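Local atomic coordinates of KLLA0E08119p (Kluyveromyces lactis, PDB entry 3VA7), a protein that probably catalyses the ATP- and biotin-dependent carboxylation of urea to urea-1-carboxylate, as the carboxylase part of a longer enzyme thought also to hydrolyse this product. Residues Lys976-Leu979 against Tyr980-Phe984; Leu1086-Ile1089 against Ile1090-Asp1094. One frame throughout, in Å; residues are numbered along the deposited sequence.

Contact 1. Residues Lys976-Leu979 against Tyr980-Phe984; sequences KNML and YSAKF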
loop_
_atom_site.group_PDB
_atom_site.type_symbol
_atom_site.label_atom_id
_atom_site.label_comp_id
_atom_site.label_asym_id
_atom_site.label_seq_id
_atom_site.Cartn_x
_atom_site.Cartn_y
_atom_site.Cartn_z
ATOM N N LYS A 976 18.797 2.145 -27.832
ATOM C CA LYS A 976 18.961 3.035 -26.706
ATOM C C LYS A 976 18.679 4.468 -27.159
ATOM O O LYS A 976 18.031 5.195 -26.450
ATOM C CB LYS A 976 20.341 2.889 -26.098
ATOM C CG LYS A 976 20.612 3.793 -24.922
ATOM C CD LYS A 976 22.075 3.694 -24.403
ATOM C CE LYS A 976 22.983 4.652 -25.166
ATOM N NZ LYS A 976 24.442 4.346 -25.005
ATOM N N ASN A 977 19.139 4.855 -28.346
ATOM C CA ASN A 977 18.937 6.200 -28.837
ATOM C C ASN A 977 17.487 6.532 -29.026
ATOM O O ASN A 977 17.093 7.681 -28.752
ATOM C CB ASN A 977 19.634 6.452 -30.179
ATOM C CG ASN A 977 21.151 6.517 -30.072
ATOM O OD1 ASN A 977 21.729 6.832 -28.997
ATOM N ND2 ASN A 977 21.822 6.228 -31.216
ATOM N N MET A 978 16.680 5.576 -29.514
ATOM C CA MET A 978 15.299 5.926 -29.721
ATOM C C MET A 978 14.589 6.083 -28.406
ATOM O O MET A 978 13.823 7.037 -28.252
ATOM C CB MET A 978 14.557 5.062 -30.717
ATOM C CG MET A 978 13.936 3.902 -30.174
ATOM S SD MET A 978 12.343 4.143 -29.358
ATOM C CE MET A 978 11.954 2.405 -29.243
ATOM N N LEU A 979 14.901 5.245 -27.426
ATOM C CA LEU A 979 14.300 5.444 -26.130
ATOM C C LEU A 979 14.524 6.840 -25.562
ATOM O O LEU A 979 13.676 7.373 -24.805
ATOM C CB LEU A 979 14.793 4.401 -25.164
ATOM C CG LEU A 979 14.318 3.009 -25.564
ATOM C CD1 LEU A 979 15.257 2.026 -24.982
ATOM C CD2 LEU A 979 12.894 2.828 -25.022
ATOM N N TYR A 980 15.634 7.466 -25.943
ATOM C CA TYR A 980 15.935 8.803 -25.421
ATOM C C TYR A 980 15.618 9.909 -26.431
ATOM O O TYR A 980 15.950 11.063 -26.204
ATOM C CB TYR A 980 17.412 8.902 -24.995
ATOM C CG TYR A 980 17.783 8.055 -23.811
ATOM C CD1 TYR A 980 17.160 8.251 -22.591
ATOM C CD2 TYR A 980 18.761 7.072 -23.903
ATOM C CE1 TYR A 980 17.506 7.527 -21.496
ATOM C CE2 TYR A 980 19.115 6.336 -22.796
ATOM C CZ TYR A 980 18.486 6.566 -21.569
ATOM O OH TYR A 980 18.785 5.837 -20.394
ATOM N N SER A 981 15.020 9.576 -27.565
ATOM C CA SER A 981 14.557 10.678 -28.440
ATOM C C SER A 981 13.072 10.607 -28.866
ATOM O O SER A 981 12.554 11.534 -29.433
ATOM C CB SER A 981 15.497 10.868 -29.656
ATOM O OG SER A 981 15.670 9.659 -30.318
ATOM N N ALA A 982 12.421 9.490 -28.586
ATOM C CA ALA A 982 11.051 9.259 -29.005
ATOM C C ALA A 982 10.091 10.102 -28.137
ATOM O O ALA A 982 10.433 10.536 -27.031
ATOM C CB ALA A 982 10.709 7.765 -28.941
ATOM N N LYS A 983 8.934 10.414 -28.710
ATOM C CA LYS A 983 7.884 11.090 -27.970
ATOM C C LYS A 983 6.733 10.092 -27.880
ATOM O O LYS A 983 6.089 9.751 -28.897
ATOM C CB LYS A 983 7.519 12.368 -28.660
ATOM C CG LYS A 983 8.291 13.583 -28.201
ATOM C CD LYS A 983 7.929 14.718 -29.135
ATOM C CE LYS A 983 8.948 15.825 -29.135
ATOM N NZ LYS A 983 8.711 16.622 -30.371
ATOM N N PHE A 984 6.579 9.529 -26.676
ATOM C CA PHE A 984 5.648 8.447 -26.458
ATOM C C PHE A 984 4.293 9.007 -26.035
ATOM O O PHE A 984 4.172 9.590 -24.948
ATOM C CB PHE A 984 6.172 7.566 -25.355
ATOM C CG PHE A 984 7.397 6.809 -25.706
ATOM C CD1 PHE A 984 8.607 7.158 -25.170
ATOM C CD2 PHE A 984 7.336 5.716 -26.573
ATOM C CE1 PHE A 984 9.763 6.419 -25.483
ATOM C CE2 PHE A 984 8.473 4.972 -26.892
ATOM C CZ PHE A 984 9.696 5.343 -26.341
HETATM O O HOH W 1 12.508 10.102 -25.069
#

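Contact 2. Residues Leu1086-Ile1089 against Ile1090-Asp1094; sequences LEVI and IEDND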
loop_
_atom_site.group_PDB
_atom_site.type_symbol
_atom_site.label_atom_id
_atom_site.label_comp_id
_atom_site.label_asym_id
_atom_site.label_seq_id
_atom_site.Cartn_x
_atom_site.Cartn_y
_atom_site.Cartn_z
ATOM N N LEU A 1086 19.508 6.930 -10.511
ATOM C CA LEU A 1086 18.109 6.523 -10.535
ATOM C C LEU A 1086 17.658 6.025 -9.194
ATOM O O LEU A 1086 16.540 6.215 -8.834
ATOM C CB LEU A 1086 17.845 5.423 -11.583
ATOM C CG LEU A 1086 16.421 4.864 -11.574
ATOM C CD1 LEU A 1086 15.474 5.909 -12.097
ATOM C CD2 LEU A 1086 16.276 3.634 -12.403
ATOM N N GLU A 1087 18.502 5.343 -8.460
ATOM C CA GLU A 1087 18.089 4.950 -7.143
ATOM C C GLU A 1087 17.960 6.181 -6.212
ATOM O O GLU A 1087 17.211 6.133 -5.249
ATOM C CB GLU A 1087 19.029 3.880 -6.558
ATOM C CG GLU A 1087 19.072 2.606 -7.360
ATOM C CD GLU A 1087 17.849 1.675 -7.222
ATOM O OE1 GLU A 1087 17.792 0.656 -7.996
ATOM O OE2 GLU A 1087 16.963 1.943 -6.346
ATOM N N VAL A 1088 18.685 7.273 -6.492
ATOM C CA VAL A 1088 18.595 8.435 -5.638
ATOM C C VAL A 1088 17.179 9.025 -5.882
ATOM O O VAL A 1088 16.370 9.182 -4.963
ATOM C CB VAL A 1088 19.807 9.434 -5.847
ATOM C CG1 VAL A 1088 19.475 10.901 -5.392
ATOM C CG2 VAL A 1088 21.086 8.935 -5.071
ATOM N N ILE A 1089 16.896 9.280 -7.150
ATOM C CA ILE A 1089 15.645 9.777 -7.602
ATOM C C ILE A 1089 14.466 8.924 -7.098
ATOM O O ILE A 1089 13.483 9.475 -6.656
ATOM C CB ILE A 1089 15.606 9.923 -9.161
ATOM C CG1 ILE A 1089 16.501 11.094 -9.620
ATOM C CG2 ILE A 1089 14.142 10.157 -9.659
ATOM C CD1 ILE A 1089 17.049 10.925 -11.070
ATOM N N ILE A 1090 14.597 7.599 -7.143
ATOM C CA ILE A 1090 13.503 6.704 -6.731
ATOM C C ILE A 1090 13.143 6.938 -5.250
ATOM O O ILE A 1090 11.967 7.170 -4.933
ATOM C CB ILE A 1090 13.815 5.209 -7.039
ATOM C CG1 ILE A 1090 13.663 4.938 -8.521
ATOM C CG2 ILE A 1090 13.001 4.241 -6.188
ATOM C CD1 ILE A 1090 14.189 3.494 -8.930
ATOM N N GLU A 1091 14.142 6.900 -4.369
ATOM C CA GLU A 1091 13.940 7.196 -2.947
ATOM C C GLU A 1091 13.384 8.598 -2.743
ATOM O O GLU A 1091 12.400 8.779 -2.029
ATOM C CB GLU A 1091 15.215 7.003 -2.133
ATOM C CG GLU A 1091 14.938 6.521 -0.694
ATOM C CD GLU A 1091 16.167 6.655 0.267
ATOM O OE1 GLU A 1091 17.308 6.958 -0.223
ATOM O OE2 GLU A 1091 15.969 6.463 1.522
ATOM N N ASP A 1092 13.961 9.570 -3.413
ATOM C CA ASP A 1092 13.466 10.923 -3.282
ATOM C C ASP A 1092 11.969 11.040 -3.685
ATOM O O ASP A 1092 11.197 11.730 -3.029
ATOM C CB ASP A 1092 14.315 11.895 -4.107
ATOM C CG ASP A 1092 15.663 12.266 -3.440
ATOM O OD1 ASP A 1092 15.913 11.945 -2.253
ATOM O OD2 ASP A 1092 16.485 12.934 -4.135
ATOM N N ASN A 1093 11.575 10.375 -4.765
ATOM C CA ASN A 1093 10.251 10.481 -5.299
ATOM C C ASN A 1093 9.221 9.735 -4.425
ATOM O O ASN A 1093 8.062 10.163 -4.344
ATOM C CB ASN A 1093 10.224 9.989 -6.736
ATOM C CG ASN A 1093 8.811 9.972 -7.336
ATOM O OD1 ASN A 1093 8.216 11.057 -7.564
ATOM N ND2 ASN A 1093 8.263 8.758 -7.596
ATOM N N ASP A 1094 9.652 8.657 -3.760
ATOM C CA ASP A 1094 8.792 7.918 -2.844
ATOM C C ASP A 1094 8.468 8.720 -1.631
ATOM O O ASP A 1094 7.563 8.312 -0.887
ATOM C CB ASP A 1094 9.411 6.593 -2.339
ATOM C CG ASP A 1094 9.329 5.462 -3.374
ATOM O OD1 ASP A 1094 8.566 5.561 -4.369
ATOM O OD2 ASP A 1094 10.044 4.457 -3.195
#

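Contact 1. Residues Lys976-Leu979 against Tyr980-Phe984
M978 and A982 mark the turn where helix 972-979 ends: the chain leaves helical geometry at Y980, yet M978 O still accepts the A982 N-H, N to O 2.8 Å, nearly along the C=O axis. This is a helix C-terminus running by a short loop into strand 984-989 of the carboxyltransferase domain. The same M978 O takes a second donor, S981 N at 2.9 Å, which stands above the carbonyl plane, whereas the N-H of Y980 makes two weak bonds, to K976 O and N977 O. The S981 hydroxyl supplements the turn: OG, 2.9 Å from N977 O, folds back to donate to this carbonyl one turn earlier. Y980 turns its ring back along the helix, with CG anti to its own carbonyl carbon (chi1 -67°). There the CE2 side of the ring lies against the CG methylene of K976, CE2 to CG 3.6 Å, while F934 also touches the tyrosine and the tyrosine OH is hydrogen-bonded to M932 O on strand 922-934. Were this residue an alanine, M932 O would probably lose its hydroxyl partner and K976 CG the ring beside it. Buried in the last turn of the helix, M978 is bent at chi2 (81°) and brings SD to the A982 methyl, SD to CB 4.0 Å. The sulfur also makes an oblique Met-aromatic contact with F984, SD lying 5.4 Å from the ring centroid, and the two side chains cross at about a right angle. A982 CB sits over one face of that ring, offset toward its rim, and L979 CD2 approaches CZ of F984. A water spans the turn, its oxygen 3.0 Å from L979 O and 2.9 Å from A982 O.

Contact 2. Residues Leu1086-Ile1089 against Ile1090-Asp1094
Helix 1083-1094 brings L1086 and I1090 together one turn apart, on a helix that follows strand 1075-1081. The I1090 N-H donates to L1086 O, N to O 2.9 Å. The two side chains cross at an oblique angle, L1086 CG 3.7 Å from I1090 CD1. L1086 carries CG anti to its backbone N (chi1 175°), which brings the branch point and both methyls up to the isoleucine tip. E1087 runs alongside I1090, its OE2 4.1 Å from CD1, while OE1 is held by a salt bridge to R1049. The helix is amphipathic: L1086 and I1089 pack on strands 922-934 and 1075-1081 of the mixed sheet, while V1088 and E1091 are exposed. Its backbone carries on the regular i to i+4 pattern, as the nearly straight bond from D1092 N to V1088 O, 2.9 Å, illustrates. V1088 and D1092 point the same way, with CG1 3.8 Å from OD2. D1092 OD1 is hydrogen-bonded to the hydroxyl of Y67, a residue of the biotin carboxylase part. N1093 N closes the next turn on I1089 O at 2.8 Å.

Contact 1 comes first along the chain and contact 2 later; their centres are 22 Å apart and their nearest atoms about 9 Å, so they do not touch. The mixed sheet relates them: contact 1 leads from helix 972-979 into strand 984-989, which pairs antiparallel with strand 1075-1081, and that strand runs on into helix 1083-1094 of contact 2. Side chains of both contacts rest on strands 922-934 and 1075-1081. Their outlying neighbours differ: the side chain of F984 lies about 13 Å from the bound urea, whereas contact 2 reaches Y67, consistent with a place where the carboxyltransferase part adjoins the biotin carboxylase part.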